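Local coordinates for SEC-C motif domain protein (Psychrobacter arcticus, PDB 2I9W) that is of unknown function but binds two zinc ions through cysteine clusters flanking a cystatin-like, NTF2-related domain, one of them in a SEC-C motif, at residues C168-G173 with R178-Y183. Numbering follows the deposited sequence.
With ZN (zinc ion), chain C.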
ATOM      1  N   CYS A 168      19.561   2.558  -8.753  1.00 20.44           N
ATOM      2  CA  CYS A 168      18.157   2.734  -8.502  1.00 19.81           C
ATOM      3  C   CYS A 168      17.934   3.344  -7.120  1.00 20.32           C
ATOM      4  O   CYS A 168      18.677   3.063  -6.169  1.00 22.62           O
ATOM      5  CB  CYS A 168      17.407   1.409  -8.592  1.00 23.76           C
ATOM      6  SG  CYS A 168      15.675   1.676  -8.678  1.00 23.58           S
ATOM      7  N   ILE A 169      16.899   4.180  -7.040  1.00 22.46           N
ATOM      8  CA  ILE A 169      16.458   4.806  -5.815  1.00 24.41           C
ATOM      9  C   ILE A 169      16.038   3.813  -4.730  1.00 22.35           C
ATOM     10  O   ILE A 169      15.980   4.204  -3.582  1.00 22.06           O
ATOM     11  CB  ILE A 169      15.315   5.828  -6.053  1.00 28.66           C
ATOM     12  CG1 ILE A 169      14.091   5.186  -6.750  1.00 28.65           C
ATOM     13  CG2 ILE A 169      15.867   6.983  -6.870  1.00 32.11           C
ATOM     14  CD1 ILE A 169      12.874   6.135  -6.942  1.00 27.77           C
ATOM     15  N   CYS A 170      15.752   2.567  -5.094  1.00 22.63           N
ATOM     16  CA  CYS A 170      15.443   1.528  -4.085  1.00 24.27           C
ATOM     17  C   CYS A 170      16.660   0.977  -3.397  1.00 23.17           C
ATOM     18  O   CYS A 170      16.539   0.301  -2.378  1.00 19.73           O
ATOM     19  CB  CYS A 170      14.665   0.358  -4.681  1.00 21.39           C
ATOM     20  SG  CYS A 170      15.594  -0.765  -5.657  1.00 22.26           S
ATOM     21  N   GLY A 171      17.838   1.229  -3.963  1.00 21.81           N
ATOM     22  CA  GLY A 171      19.092   0.762  -3.347  1.00 21.25           C
ATOM     23  C   GLY A 171      19.556  -0.612  -3.819  1.00 20.88           C
ATOM     24  O   GLY A 171      20.515  -1.167  -3.290  1.00 22.92           O
ATOM     25  N   SER A 172      18.918  -1.137  -4.855  1.00 22.51           N
ATOM     26  CA  SER A 172      19.296  -2.451  -5.425  1.00 22.13           C
ATOM     27  C   SER A 172      20.698  -2.554  -6.007  1.00 20.68           C
ATOM     28  O   SER A 172      21.229  -3.675  -6.157  1.00 22.16           O
ATOM     29  CB  SER A 172      18.323  -2.822  -6.561  1.00 20.75           C
ATOM     30  OG  SER A 172      18.484  -1.961  -7.688  1.00 20.70           O
ATOM     31  N   GLY A 173      21.254  -1.414  -6.423  1.00 22.30           N
ATOM     32  CA  GLY A 173      22.512  -1.372  -7.196  1.00 20.46           C
ATOM     33  C   GLY A 173      22.327  -1.483  -8.708  1.00 20.51           C
ATOM     34  O   GLY A 173      23.250  -1.212  -9.453  1.00 21.26           O
ATOM     35  N   ARG A 178      16.734  -0.171 -15.326  1.00 22.76           N
ATOM     36  CA  ARG A 178      16.641  -1.651 -15.341  1.00 22.38           C
ATOM     37  C   ARG A 178      16.052  -2.158 -14.022  1.00 24.18           C
ATOM     38  O   ARG A 178      16.197  -3.360 -13.656  1.00 24.85           O
ATOM     39  CB  ARG A 178      18.016  -2.282 -15.570  1.00 23.17           C
ATOM     40  CG  ARG A 178      18.487  -2.259 -17.023  1.00 26.70           C
ATOM     41  CD  ARG A 178      17.839  -3.359 -17.907  1.00 30.77           C
ATOM     42  NE  ARG A 178      18.305  -4.726 -17.613  1.00 29.71           N
ATOM     43  CZ  ARG A 178      17.877  -5.819 -18.253  1.00 34.56           C
ATOM     44  NH1 ARG A 178      16.975  -5.728 -19.233  1.00 32.10           N
ATOM     45  NH2 ARG A 178      18.330  -7.023 -17.908  1.00 27.53           N
ATOM     46  N   CYS A 179      15.426  -1.244 -13.285  1.00 22.35           N
ATOM     47  CA  CYS A 179      14.899  -1.570 -11.945  1.00 21.67           C
ATOM     48  C   CYS A 179      13.563  -0.880 -11.720  1.00 22.42           C
ATOM     49  O   CYS A 179      12.648  -1.162 -12.447  1.00 24.11           O
ATOM     50  CB  CYS A 179      15.907  -1.268 -10.820  1.00 19.71           C
ATOM     51  SG  CYS A 179      15.592  -2.068  -9.221  1.00 22.53           S
ATOM     52  N   CYS A 180      13.448   0.032 -10.754  1.00 23.35           N
ATOM     53  CA  CYS A 180      12.133   0.628 -10.445  1.00 24.39           C
ATOM     54  C   CYS A 180      11.618   1.534 -11.571  1.00 26.14           C
ATOM     55  O   CYS A 180      10.410   1.721 -11.723  1.00 24.43           O
ATOM     56  CB  CYS A 180      12.188   1.342  -9.094  1.00 23.25           C
ATOM     57  SG  CYS A 180      12.431   0.197  -7.687  1.00 21.86           S
ATOM     58  N   GLY A 181      12.544   2.048 -12.390  1.00 25.76           N
ATOM     59  CA  GLY A 181      12.204   2.845 -13.574  1.00 26.77           C
ATOM     60  C   GLY A 181      11.502   2.072 -14.686  1.00 27.35           C
ATOM     61  O   GLY A 181      10.905   2.697 -15.566  1.00 29.71           O
HETATM   62  N   MSE A 182      11.579   0.734 -14.668  1.00 25.07           N
HETATM   63  CA  MSE A 182      10.768  -0.110 -15.537  1.00 25.14           C
HETATM   64  C   MSE A 182       9.279   0.093 -15.250  1.00 28.72           C
HETATM   65  O   MSE A 182       8.423  -0.115 -16.122  1.00 29.89           O
HETATM   66  CB  MSE A 182      11.067  -1.602 -15.338  1.00 26.78           C
HETATM   67  CG  MSE A 182      12.429  -2.127 -15.757  1.00 26.84           C
HETATM   68 SE   MSE A 182      12.734  -1.975 -17.662  0.75 36.86          SE
HETATM   69  CE  MSE A 182      10.905  -2.288 -18.272  1.00 29.88           C
ATOM     70  N   TYR A 183       8.959   0.482 -14.022  1.00 30.55           N
ATOM     71  CA  TYR A 183       7.577   0.431 -13.549  1.00 31.74           C
ATOM     72  C   TYR A 183       7.029   1.776 -13.110  1.00 32.18           C
ATOM     73  O   TYR A 183       5.810   1.949 -13.152  1.00 36.23           O
ATOM     74  CB  TYR A 183       7.443  -0.609 -12.443  1.00 29.16           C
ATOM     75  CG  TYR A 183       8.033  -1.951 -12.804  1.00 28.64           C
ATOM     76  CD1 TYR A 183       7.456  -2.735 -13.781  1.00 27.18           C
ATOM     77  CD2 TYR A 183       9.197  -2.427 -12.179  1.00 23.93           C
ATOM     78  CE1 TYR A 183       7.992  -3.977 -14.138  1.00 28.19           C
ATOM     79  CE2 TYR A 183       9.741  -3.676 -12.536  1.00 32.12           C
ATOM     80  CZ  TYR A 183       9.116  -4.453 -13.501  1.00 31.20           C
ATOM     81  OH  TYR A 183       9.640  -5.690 -13.915  1.00 32.10           O
TER
HETATM   82 ZN    ZN C 201      14.754  -0.275  -7.817  1.00 21.34          ZN
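The SEC-C motif closes here round its zinc ion: C168 and C170 of 168-173 and C179 and C180 of 178-183 supply four thiolates, the Cys-X-Cys and Cys-Cys pairs of a structural-type zinc site. Zinc lies 2.3 Å from C168 SG and 2.4 Å from the SG of C170, C179 and C180; four sulfurs complete the shell. Cysteine suits each place because its short side chain brings a soft, polarisable sulfur to the metal. The first pair sits on a type I turn from C168 to G171, closed by G171 N to C168 O at 3.0 Å; G171 takes a positive phi that glycine adopts easily. Adjacent C179 and C180 reach the same ion by different rotations, C179 SG anti to its backbone N (chi1 -162°) and C180 SG beside its own (chi1 -67°). Backbone N-H groups probably temper the thiolate charge: S172 N gives a weak bond to C170 SG. V139 of strand 128-142 touches C170 and C180, and H114 of strand 114-125 touches C179 and C180. S172, whose OG accepts a bond from E174 N, rests that oxygen 3.3 Å from C179 SG. Between the two segments, C180 N donates to C168 SG at 3.5 Å with an N-H...S angle of 159°.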